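Local coordinates for uncharacterized protein (Pyrococcus furiosus, PDB 4XLZ) that probably removes an acetyl group from N,N'-diacetylchitobiose, as a metal-binding deacetylase of carbohydrate esterase family 14, at residues 126-131 / 182-187; 63-68 / 122-127; 91-96 / 102-107; 14-19 / 252-257. All blocks are in the same frame, centred on the assembly; numbering follows the deposited sequence.

Interaction 1: 126-131 / 182-187; sequences KIIRKE and HSVSFI
With chi1 at -68°, I128 holds its CG2 branch anti to the backbone N, and this methyl meets both of its partners in 182-187. H182 swings its imidazole away from its own N (chi1 176°), which brings H182 CD2 to 3.8 Å from I128 CG2. The methyl arrives at the edge of the ring, near its plane, and the two side chains cross at about a right angle. I128 CG2 also touches V184 CG2 at 3.8 Å, again with the chains crosswise, so one branch serves both an aromatic edge and an aliphatic methyl. R129 adds backbone: R129 CA lies 4.2 Å from H182 CB. Two polar groups find their partners outside the segments: H182 NE2 is hydrogen-bonded to P133 O, just past the helix end, while the R129 guanidinium forms a salt bridge with D174 and bonds to the carbonyls of S165, F170 and S171. V162 of helix 149-164 touches both I128 and V184. The contact joins the C-terminal end of helix 118-131 to the chain entering 186-190, the outermost strand within this chain on one margin of a parallel sheet whose 3-2-1-4-5 strand order is Rossmann-like.

Interaction 2: 63-68 / 122-127; sequences IYICMT and KDLVKI
I65 and M67 meet L124 and I127 without any flat group between them: no ring, amide or carboxylate offers a face or an edge here, and the contact is made by aliphatic branches and one selenium. I65 and I127 reach toward each other tip to tip, I65 CD1 standing 3.7 Å from I127 CG2. I65 CD1 also lies 3.9 Å from L124 CD2, which touches I65 CG2 as well, so this leucine methyl rests against both branches of the isoleucine. M67 is selenomethionine, introduced for the derivative. The bend at chi2 (-59°) brings M67 SE to 3.8 Å from L124 CD2, and chi3 (-67°) turns M67 CE toward L124 CD1, 4.2 Å away; the two side chains cross at about a right angle. L124 touches two strand residues and I65 two helix residues, all four buried. I35 and I37 of strand 33-38 touch I65 and M67, while I173 of the second subunit packs on I127. Just past M67, T68 touches H40, a cadmium ligand. Strand and helix segments run nearly antiparallel, at 169°, with axes 11.0 Å apart. This is the helix-on-sheet packing of a Rossmann-like fold: helix 118-131 belongs to the long crossover from strand 103-109 to strand 135-139 and covers strand 61-68 on its way.

Interaction 3: 91-96 / 102-107; sequences EEEESA and RKIYWL. With HEZ (hexane-1,6-diol), chain M.
E93 and I104 are bridged by a hexane-1,6-diol, probably from the crystallisation liquor, laid from helix to strand. Hexanediol O1 donates to E93 O at 2.7 Å; at the far end I104 N donates to hexanediol O6 at 3.0 Å, almost straight (174°). A water makes a second bridge, donating to E93 OE2 at 2.7 Å and accepting from W106 NE1 at 2.8 Å in the plane of the indole. Direct contact centres on E92. E92 CG, anti to the backbone N (chi1 -170°), lies 3.7 Å from I104 CD1, and E92 CB meets the indole edge 3.6 Å from W106 CH2. I104 CG2 covers one face of that indole, toward the rim, and A96 CB lies 4.1 Å from I104 CD1. The E92 carboxylate turns elsewhere: OE1 accepts from the backbone N of D42, next in sequence to the cadmium ligand D43. Helix 81-99 and strand 103-109 run in roughly opposite directions, at 151°, as the second half of a beta-alpha-beta unit begun by strand 61-68. That strand pairs with 103-109 through backbone bonds and touches E92 through Y64, while helix 118-131 covers Y105 and L107 of strand 103-109.

Interaction 4: 14-19 / 252-257; sequences KLLKEV and VMPGLF
L16 makes the closest apolar contacts with 252-257, and a single methyl does the touching: L16 CD2 lies 3.7 Å from F257 CZ and 3.8 Å from P254 CG. It approaches the phenyl ring obliquely, and the leucine crosses both partners at about a right angle. A more distant apolar contact runs from L15 CD2 to F257 CE1, 4.3 Å away, at the edge of the ring and near its plane. Within its own segment P254 lays CG over one face of the F257 ring, 4.0 Å above the plane and toward the rim, so proline and phenyl form one apolar surface for the leucines. Backbone bonds shape each side. F257 N donates to P254 O at 2.9 Å, closing the 3-10 turn on which both ring and proline sit, while K14 O accepts from both E18 N and V19 N where the helix widens into a pi-type turn. The one salt bridge lies within the helix: K14 NZ meets E18 OE1 at 2.7 Å from the syn side, 26° out of the carboxylate plane. Helix 8-19 thus rests on the loop that follows strand 247-250, the partner of strand 197-200 in a two-stranded antiparallel sheet. P229 and F230 of the third subunit pack on L15 and L256, and I267 at the chain's end touches P254.

Interactions 1 and 2 share K126 and I127 on helix 118-131 and have centres 10 Å apart: one ties that helix to the chain entering strand 186-190, the other to strand 61-68. Interaction 3, centred 12 Å from interaction 2, joins it through backbone bonds of strands 61-68 and 103-109; E131 reaches K103 and Y105, linking it to interaction 1. Along the chain, interaction 2 encloses interaction 3, interaction 1 follows, and interaction 4 spans them all. Interactions 1 to 3 all reach the one parallel sheet and touch the second subunit; interaction 4, centred 34 Å from interaction 3, joins N- and C-terminal parts beside the third subunit and meets interaction 1 through I187 and V252.

Interaction 1: 126-131 / 182-187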
# COMPACT_ATOMS: atom_id res chain seq x y z
N LYS A 126 10.15 -2.24 19.46
CA LYS A 126 10.47 -1.13 20.43
C LYS A 126 10.10 -1.61 21.83
O LYS A 126 10.87 -1.44 22.80
CB LYS A 126 9.53 0.04 20.07
CG LYS A 126 9.83 1.26 20.96
CD LYS A 126 9.37 2.68 20.27
CE LYS A 126 7.98 2.74 20.21
NZ LYS A 126 7.76 3.98 19.24
N ILE A 127 8.96 -2.29 22.00
CA ILE A 127 8.56 -2.73 23.37
C ILE A 127 9.39 -3.84 23.78
O ILE A 127 9.81 -3.92 25.00
CB ILE A 127 7.09 -3.16 23.29
CG1 ILE A 127 6.20 -1.94 23.00
CG2 ILE A 127 6.67 -3.75 24.71
CD1 ILE A 127 4.73 -2.28 22.54
N ILE A 128 9.77 -4.84 22.97
CA ILE A 128 10.63 -5.90 23.36
C ILE A 128 12.00 -5.34 23.81
O ILE A 128 12.53 -5.89 24.76
CB ILE A 128 10.77 -6.96 22.17
CG1 ILE A 128 9.36 -7.63 22.03
CG2 ILE A 128 11.85 -8.01 22.44
CD1 ILE A 128 9.31 -8.50 20.73
N ARG A 129 12.52 -4.41 23.02
CA ARG A 129 13.84 -3.90 23.40
C ARG A 129 13.69 -3.08 24.65
O ARG A 129 14.69 -3.14 25.47
CB ARG A 129 14.41 -3.07 22.29
CG ARG A 129 14.83 -3.92 21.09
CD ARG A 129 15.23 -2.91 19.96
NE ARG A 129 15.78 -3.76 18.82
CZ ARG A 129 16.00 -3.28 17.56
NH1 ARG A 129 16.60 -4.08 16.67
NH2 ARG A 129 15.56 -2.04 17.23
N LYS A 130 12.63 -2.38 24.90
CA LYS A 130 12.49 -1.59 26.20
C LYS A 130 12.36 -2.56 27.37
O LYS A 130 13.05 -2.40 28.41
CB LYS A 130 11.28 -0.73 26.10
CG LYS A 130 10.99 0.04 27.42
CD LYS A 130 11.94 1.13 27.74
CE LYS A 130 11.53 1.69 29.24
NZ LYS A 130 12.40 2.93 29.36
N GLU A 131 11.52 -3.59 27.23
CA GLU A 131 11.18 -4.40 28.40
C GLU A 131 12.14 -5.53 28.58
O GLU A 131 12.23 -6.09 29.74
CB GLU A 131 9.72 -4.93 28.25
CG GLU A 131 8.66 -3.88 28.40
CD GLU A 131 8.41 -3.38 29.85
OE1 GLU A 131 7.60 -2.49 29.95
OE2 GLU A 131 9.10 -3.95 30.76
N HIS A 182 17.77 -6.93 21.80
CA HIS A 182 17.45 -7.85 22.86
C HIS A 182 17.16 -9.24 22.30
O HIS A 182 16.49 -9.37 21.18
CB HIS A 182 16.24 -7.38 23.63
CG HIS A 182 15.81 -8.36 24.68
ND1 HIS A 182 16.56 -8.69 25.82
CD2 HIS A 182 14.71 -9.14 24.72
CE1 HIS A 182 15.91 -9.62 26.50
NE2 HIS A 182 14.78 -9.91 25.84
N SER A 183 17.65 -10.30 22.96
CA SER A 183 17.37 -11.67 22.58
C SER A 183 16.48 -12.32 23.63
O SER A 183 16.86 -12.62 24.78
CB SER A 183 18.67 -12.46 22.55
OG SER A 183 19.54 -11.91 21.57
N VAL A 184 15.24 -12.58 23.19
CA VAL A 184 14.25 -13.29 24.05
C VAL A 184 14.70 -14.72 24.21
O VAL A 184 15.31 -15.29 23.33
CB VAL A 184 12.88 -13.18 23.30
CG1 VAL A 184 11.85 -14.20 23.88
CG2 VAL A 184 12.37 -11.72 23.32
N SER A 185 14.47 -15.33 25.38
CA SER A 185 14.90 -16.74 25.58
C SER A 185 13.90 -17.81 25.06
O SER A 185 14.38 -18.85 24.58
CB SER A 185 15.06 -17.05 27.09
OG SER A 185 16.13 -16.17 27.48
N PHE A 186 12.59 -17.52 25.11
CA PHE A 186 11.65 -18.49 24.47
C PHE A 186 10.45 -17.74 23.93
O PHE A 186 10.01 -16.67 24.48
CB PHE A 186 11.14 -19.59 25.51
CG PHE A 186 10.29 -19.03 26.64
CD1 PHE A 186 10.90 -18.66 27.86
CD2 PHE A 186 8.84 -19.00 26.49
CE1 PHE A 186 10.02 -18.17 28.88
CE2 PHE A 186 8.02 -18.51 27.50
CZ PHE A 186 8.61 -18.13 28.70
N ILE A 187 9.90 -18.39 22.91
CA ILE A 187 8.50 -18.04 22.42
C ILE A 187 7.61 -19.27 22.82
O ILE A 187 8.04 -20.46 22.70
CB ILE A 187 8.54 -17.97 20.91
CG1 ILE A 187 9.28 -16.70 20.58
CG2 ILE A 187 7.07 -17.86 20.35
CD1 ILE A 187 9.59 -16.72 19.00

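Interaction 2: 63-68 / 122-127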
# COMPACT_ATOMS: atom_id res chain seq x y z
N ILE A 63 3.36 -8.90 31.27
CA ILE A 63 2.95 -7.66 30.58
C ILE A 63 2.17 -8.01 29.29
O ILE A 63 2.58 -8.95 28.64
CB ILE A 63 4.27 -6.88 30.18
CG1 ILE A 63 5.01 -6.49 31.52
CG2 ILE A 63 3.91 -5.64 29.33
CD1 ILE A 63 6.47 -6.07 31.17
N TYR A 64 1.14 -7.28 29.03
CA TYR A 64 0.36 -7.56 27.74
C TYR A 64 0.80 -6.50 26.70
O TYR A 64 1.07 -5.33 27.01
CB TYR A 64 -1.09 -7.29 27.92
CG TYR A 64 -1.83 -8.35 28.74
CD1 TYR A 64 -1.22 -9.47 29.29
CD2 TYR A 64 -3.18 -8.11 28.88
CE1 TYR A 64 -2.03 -10.46 30.02
CE2 TYR A 64 -4.01 -9.07 29.59
CZ TYR A 64 -3.37 -10.14 30.11
OH TYR A 64 -4.13 -11.07 30.85
N ILE A 65 0.81 -7.00 25.44
CA ILE A 65 0.69 -6.07 24.29
C ILE A 65 -0.62 -6.42 23.59
O ILE A 65 -0.77 -7.63 23.25
CB ILE A 65 1.83 -6.23 23.29
CG1 ILE A 65 3.16 -5.85 23.95
CG2 ILE A 65 1.58 -5.25 22.11
CD1 ILE A 65 4.43 -6.19 23.06
N CYS A 66 -1.51 -5.47 23.47
CA CYS A 66 -2.78 -5.71 22.76
C CYS A 66 -2.65 -5.01 21.44
O CYS A 66 -2.50 -3.81 21.33
CB CYS A 66 -3.95 -5.18 23.64
SG CYS A 66 -5.53 -5.76 22.93
N MSE A 67 -2.83 -5.81 20.37
CA MSE A 67 -2.53 -5.23 19.01
C MSE A 67 -3.60 -4.31 18.50
O MSE A 67 -3.34 -3.32 17.85
CB MSE A 67 -2.51 -6.39 17.97
CG MSE A 67 -1.55 -7.55 18.30
SE MSE A 67 0.33 -6.94 18.46
CE MSE A 67 0.63 -6.46 16.67
N THR A 68 -4.88 -4.55 18.86
CA THR A 68 -6.00 -3.80 18.36
C THR A 68 -6.94 -3.30 19.48
O THR A 68 -6.75 -3.64 20.67
CB THR A 68 -6.87 -4.53 17.31
OG1 THR A 68 -7.70 -5.50 18.01
CG2 THR A 68 -6.06 -5.25 16.24
N LYS A 122 8.02 -2.83 13.93
CA LYS A 122 8.79 -1.83 14.72
C LYS A 122 8.10 -1.55 16.04
O LYS A 122 8.80 -1.34 17.06
CB LYS A 122 8.91 -0.52 13.92
CG LYS A 122 9.89 -0.70 12.77
CD LYS A 122 9.90 0.68 12.06
CE LYS A 122 10.94 0.63 11.00
NZ LYS A 122 10.67 2.00 10.23
N ASP A 123 6.76 -1.49 16.12
CA ASP A 123 6.11 -1.22 17.44
C ASP A 123 6.47 -2.38 18.42
O ASP A 123 6.82 -2.18 19.61
CB ASP A 123 4.59 -1.31 17.26
CG ASP A 123 4.02 -0.14 16.60
OD1 ASP A 123 4.65 0.99 16.62
OD2 ASP A 123 2.91 -0.34 16.00
N LEU A 124 6.38 -3.65 17.96
CA LEU A 124 6.68 -4.81 18.81
C LEU A 124 8.13 -4.78 19.22
O LEU A 124 8.48 -5.05 20.35
CB LEU A 124 6.32 -6.14 18.13
CG LEU A 124 4.81 -6.25 17.90
CD1 LEU A 124 4.61 -7.65 17.23
CD2 LEU A 124 4.01 -6.25 19.23
N VAL A 125 9.06 -4.55 18.26
CA VAL A 125 10.52 -4.55 18.56
C VAL A 125 10.79 -3.37 19.54
O VAL A 125 11.64 -3.66 20.43
CB VAL A 125 11.24 -4.36 17.27
CG1 VAL A 125 12.74 -4.01 17.51
CG2 VAL A 125 11.17 -5.67 16.43
N LYS A 126 10.15 -2.24 19.46
CA LYS A 126 10.47 -1.13 20.43
C LYS A 126 10.10 -1.61 21.83
O LYS A 126 10.87 -1.44 22.80
CB LYS A 126 9.53 0.04 20.07
CG LYS A 126 9.83 1.26 20.96
CD LYS A 126 9.37 2.68 20.27
CE LYS A 126 7.98 2.74 20.21
NZ LYS A 126 7.76 3.98 19.24
N ILE A 127 8.96 -2.29 22.00
CA ILE A 127 8.56 -2.73 23.37
C ILE A 127 9.39 -3.84 23.78
O ILE A 127 9.81 -3.92 25.00
CB ILE A 127 7.09 -3.16 23.29
CG1 ILE A 127 6.20 -1.94 23.00
CG2 ILE A 127 6.67 -3.75 24.71
CD1 ILE A 127 4.73 -2.28 22.54

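Interaction 3: 91-96 / 102-107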
# COMPACT_ATOMS: atom_id res chain seq x y z
N GLU A 91 -12.62 -3.09 30.59
CA GLU A 91 -12.77 -4.57 30.79
C GLU A 91 -11.48 -5.29 30.93
O GLU A 91 -11.26 -6.13 31.75
CB GLU A 91 -13.57 -5.17 29.65
CG GLU A 91 -15.02 -4.70 29.75
CD GLU A 91 -15.95 -5.09 28.65
OE1 GLU A 91 -17.24 -4.90 28.76
OE2 GLU A 91 -15.48 -5.55 27.54
N GLU A 92 -10.52 -4.93 30.02
CA GLU A 92 -9.24 -5.59 30.13
C GLU A 92 -8.44 -5.24 31.40
O GLU A 92 -7.75 -6.07 31.96
CB GLU A 92 -8.34 -5.25 28.84
CG GLU A 92 -7.09 -6.09 28.79
CD GLU A 92 -7.36 -7.55 28.38
OE1 GLU A 92 -7.14 -7.99 27.23
OE2 GLU A 92 -7.69 -8.39 29.26
N GLU A 93 -8.57 -3.97 31.80
CA GLU A 93 -7.85 -3.63 33.06
C GLU A 93 -8.45 -4.47 34.22
O GLU A 93 -7.68 -4.87 35.09
CB GLU A 93 -8.06 -2.13 33.34
CG GLU A 93 -7.10 -1.31 32.29
CD GLU A 93 -7.44 0.19 32.27
OE1 GLU A 93 -8.50 0.64 32.80
OE2 GLU A 93 -6.59 0.93 31.73
N GLU A 94 -9.75 -4.65 34.23
CA GLU A 94 -10.37 -5.47 35.35
C GLU A 94 -9.95 -6.96 35.19
O GLU A 94 -9.60 -7.64 36.13
CB GLU A 94 -11.84 -5.30 35.29
CG GLU A 94 -12.65 -6.31 36.25
CD GLU A 94 -14.24 -6.07 36.20
OE1 GLU A 94 -14.62 -4.87 36.11
OE2 GLU A 94 -15.11 -7.02 36.27
N SER A 95 -9.98 -7.51 33.95
CA SER A 95 -9.55 -8.87 33.77
C SER A 95 -8.12 -9.08 34.16
O SER A 95 -7.69 -10.03 34.81
CB SER A 95 -9.75 -9.14 32.23
OG SER A 95 -9.39 -10.47 31.86
N ALA A 96 -7.24 -8.18 33.69
CA ALA A 96 -5.87 -8.26 33.99
C ALA A 96 -5.55 -8.17 35.49
O ALA A 96 -4.68 -8.93 35.98
CB ALA A 96 -5.15 -7.07 33.26
N ARG A 102 -0.04 -6.21 35.55
CA ARG A 102 -0.11 -4.81 35.95
C ARG A 102 0.27 -3.84 34.85
O ARG A 102 0.36 -2.64 35.11
CB ARG A 102 0.96 -4.54 37.07
CG ARG A 102 0.63 -5.29 38.41
CD ARG A 102 1.86 -5.34 39.35
NE ARG A 102 1.74 -6.58 40.14
CZ ARG A 102 0.90 -6.76 41.18
NH1 ARG A 102 0.12 -5.78 41.62
NH2 ARG A 102 0.85 -7.93 41.80
N LYS A 103 0.54 -4.32 33.64
CA LYS A 103 0.96 -3.35 32.59
C LYS A 103 0.44 -3.88 31.23
O LYS A 103 0.66 -5.05 30.92
CB LYS A 103 2.45 -3.23 32.53
CG LYS A 103 2.91 -2.14 31.55
CD LYS A 103 4.46 -2.08 31.46
CE LYS A 103 5.20 -1.42 32.61
NZ LYS A 103 6.70 -1.04 32.16
N ILE A 104 -0.19 -2.97 30.53
CA ILE A 104 -0.74 -3.34 29.16
C ILE A 104 -0.24 -2.22 28.23
O ILE A 104 -0.46 -1.00 28.50
CB ILE A 104 -2.25 -3.32 29.16
CG1 ILE A 104 -2.82 -4.41 30.17
CG2 ILE A 104 -2.72 -3.67 27.73
CD1 ILE A 104 -4.34 -4.17 30.44
N TYR A 105 0.42 -2.62 27.12
CA TYR A 105 0.66 -1.66 26.01
C TYR A 105 -0.43 -1.81 24.95
O TYR A 105 -0.66 -2.98 24.53
CB TYR A 105 1.98 -1.99 25.30
CG TYR A 105 3.21 -1.71 26.12
CD1 TYR A 105 3.73 -2.66 27.05
CD2 TYR A 105 3.92 -0.52 25.91
CE1 TYR A 105 4.92 -2.36 27.75
CE2 TYR A 105 5.08 -0.24 26.62
CZ TYR A 105 5.56 -1.16 27.49
OH TYR A 105 6.77 -0.89 28.18
N TRP A 106 -1.04 -0.76 24.59
CA TRP A 106 -2.14 -0.76 23.61
C TRP A 106 -1.62 -0.22 22.32
O TRP A 106 -1.26 0.98 22.21
CB TRP A 106 -3.29 0.17 24.06
CG TRP A 106 -3.92 -0.27 25.39
CD1 TRP A 106 -3.59 0.22 26.64
CD2 TRP A 106 -4.91 -1.24 25.55
NE1 TRP A 106 -4.50 -0.39 27.60
CE2 TRP A 106 -5.24 -1.29 26.91
CE3 TRP A 106 -5.58 -2.04 24.64
CZ2 TRP A 106 -6.27 -2.14 27.40
CZ3 TRP A 106 -6.63 -2.92 25.09
CH2 TRP A 106 -6.92 -2.93 26.48
N LEU A 107 -1.49 -1.04 21.29
CA LEU A 107 -0.98 -0.47 19.99
C LEU A 107 -2.02 0.29 19.29
O LEU A 107 -1.69 1.12 18.40
CB LEU A 107 -0.52 -1.62 19.05
CG LEU A 107 0.62 -2.47 19.60
CD1 LEU A 107 1.20 -3.27 18.41
CD2 LEU A 107 1.81 -1.69 20.25
O1 HEZ M . -5.57 -3.32 35.79
C1 HEZ M . -4.36 -4.11 35.61
C2 HEZ M . -3.70 -3.63 34.31
C3 HEZ M . -3.04 -2.36 34.72
C4 HEZ M . -3.57 -1.29 33.89
C5 HEZ M . -2.64 -1.38 32.68
C6 HEZ M . -1.94 -0.11 32.20
O6 HEZ M . -0.55 -0.28 31.81
O HOH W 1 -4.40 0.01 30.37

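Interaction 4: 14-19 / 252-257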
# COMPACT_ATOMS: atom_id res chain seq x y z
N LYS A 14 20.28 -35.93 18.70
CA LYS A 14 21.46 -35.22 19.15
C LYS A 14 21.42 -33.69 18.90
O LYS A 14 21.84 -32.86 19.73
CB LYS A 14 22.69 -35.84 18.48
CG LYS A 14 24.05 -35.31 18.99
CD LYS A 14 25.17 -35.96 18.09
CE LYS A 14 26.57 -35.30 18.44
NZ LYS A 14 26.99 -35.99 19.82
N LEU A 15 20.83 -33.34 17.74
CA LEU A 15 20.69 -31.88 17.43
C LEU A 15 19.79 -31.27 18.54
O LEU A 15 20.10 -30.21 19.07
CB LEU A 15 20.02 -31.76 16.06
CG LEU A 15 19.77 -30.26 15.69
CD1 LEU A 15 21.13 -29.54 15.35
CD2 LEU A 15 18.84 -30.28 14.40
N LEU A 16 18.65 -31.89 18.84
CA LEU A 16 17.74 -31.29 19.87
C LEU A 16 18.29 -31.31 21.28
O LEU A 16 18.25 -30.29 21.94
CB LEU A 16 16.40 -32.04 19.90
CG LEU A 16 15.39 -31.75 18.85
CD1 LEU A 16 14.31 -32.78 19.33
CD2 LEU A 16 14.85 -30.36 19.06
N LYS A 17 18.95 -32.40 21.69
CA LYS A 17 19.39 -32.54 23.11
C LYS A 17 20.64 -31.84 23.34
O LYS A 17 20.79 -31.15 24.33
CB LYS A 17 19.57 -34.04 23.41
CG LYS A 17 20.06 -34.33 24.88
CD LYS A 17 20.87 -35.75 24.87
CE LYS A 17 21.65 -36.05 26.15
NZ LYS A 17 20.70 -35.82 27.25
N GLU A 18 21.62 -32.01 22.44
CA GLU A 18 22.95 -31.47 22.70
C GLU A 18 23.20 -30.15 22.07
O GLU A 18 23.82 -29.25 22.68
CB GLU A 18 24.06 -32.42 22.24
CG GLU A 18 23.94 -33.77 22.94
CD GLU A 18 25.03 -34.76 22.55
OE1 GLU A 18 25.94 -34.41 21.79
OE2 GLU A 18 24.85 -35.93 22.93
N VAL A 19 22.90 -30.01 20.78
CA VAL A 19 23.29 -28.76 20.18
C VAL A 19 22.31 -27.60 20.56
O VAL A 19 22.76 -26.47 20.85
CB VAL A 19 23.25 -28.93 18.65
CG1 VAL A 19 23.49 -27.60 17.87
CG2 VAL A 19 24.32 -30.04 18.19
N VAL A 252 6.11 -24.92 21.80
CA VAL A 252 7.46 -24.34 21.99
C VAL A 252 8.42 -25.09 21.13
O VAL A 252 8.33 -26.33 21.00
CB VAL A 252 7.93 -24.40 23.51
CG1 VAL A 252 9.31 -23.79 23.69
CG2 VAL A 252 6.89 -23.73 24.46
N MSE A 253 9.32 -24.39 20.43
CA MSE A 253 10.30 -25.06 19.58
C MSE A 253 11.63 -24.26 19.72
O MSE A 253 11.66 -23.09 20.10
CB MSE A 253 9.94 -24.91 18.07
CG MSE A 253 8.55 -25.51 17.70
SE MSE A 253 8.30 -25.64 15.81
CE MSE A 253 8.20 -23.64 15.52
N PRO A 254 12.75 -24.90 19.39
CA PRO A 254 14.01 -24.20 19.36
C PRO A 254 13.85 -23.06 18.31
O PRO A 254 13.14 -23.24 17.26
CB PRO A 254 14.99 -25.25 18.71
CG PRO A 254 14.41 -26.59 19.03
CD PRO A 254 12.86 -26.30 18.96
N GLY A 255 14.58 -21.98 18.50
CA GLY A 255 14.52 -20.80 17.51
C GLY A 255 14.81 -21.30 16.14
O GLY A 255 14.19 -20.83 15.14
N LEU A 256 15.80 -22.18 15.99
CA LEU A 256 16.20 -22.66 14.63
C LEU A 256 15.02 -23.24 13.89
O LEU A 256 14.98 -23.16 12.66
CB LEU A 256 17.28 -23.77 14.86
CG LEU A 256 17.97 -24.28 13.66
CD1 LEU A 256 18.99 -23.22 13.31
CD2 LEU A 256 18.83 -25.60 14.17
N PHE A 257 14.05 -23.86 14.56
CA PHE A 257 13.04 -24.66 13.87
C PHE A 257 11.99 -23.77 13.19
O PHE A 257 11.20 -24.29 12.46
CB PHE A 257 12.32 -25.60 14.86
CG PHE A 257 13.05 -26.95 15.09
CD1 PHE A 257 14.44 -27.04 15.00
CD2 PHE A 257 12.26 -28.08 15.34
CE1 PHE A 257 15.11 -28.28 15.21
CE2 PHE A 257 12.90 -29.34 15.57
CZ PHE A 257 14.32 -29.45 15.49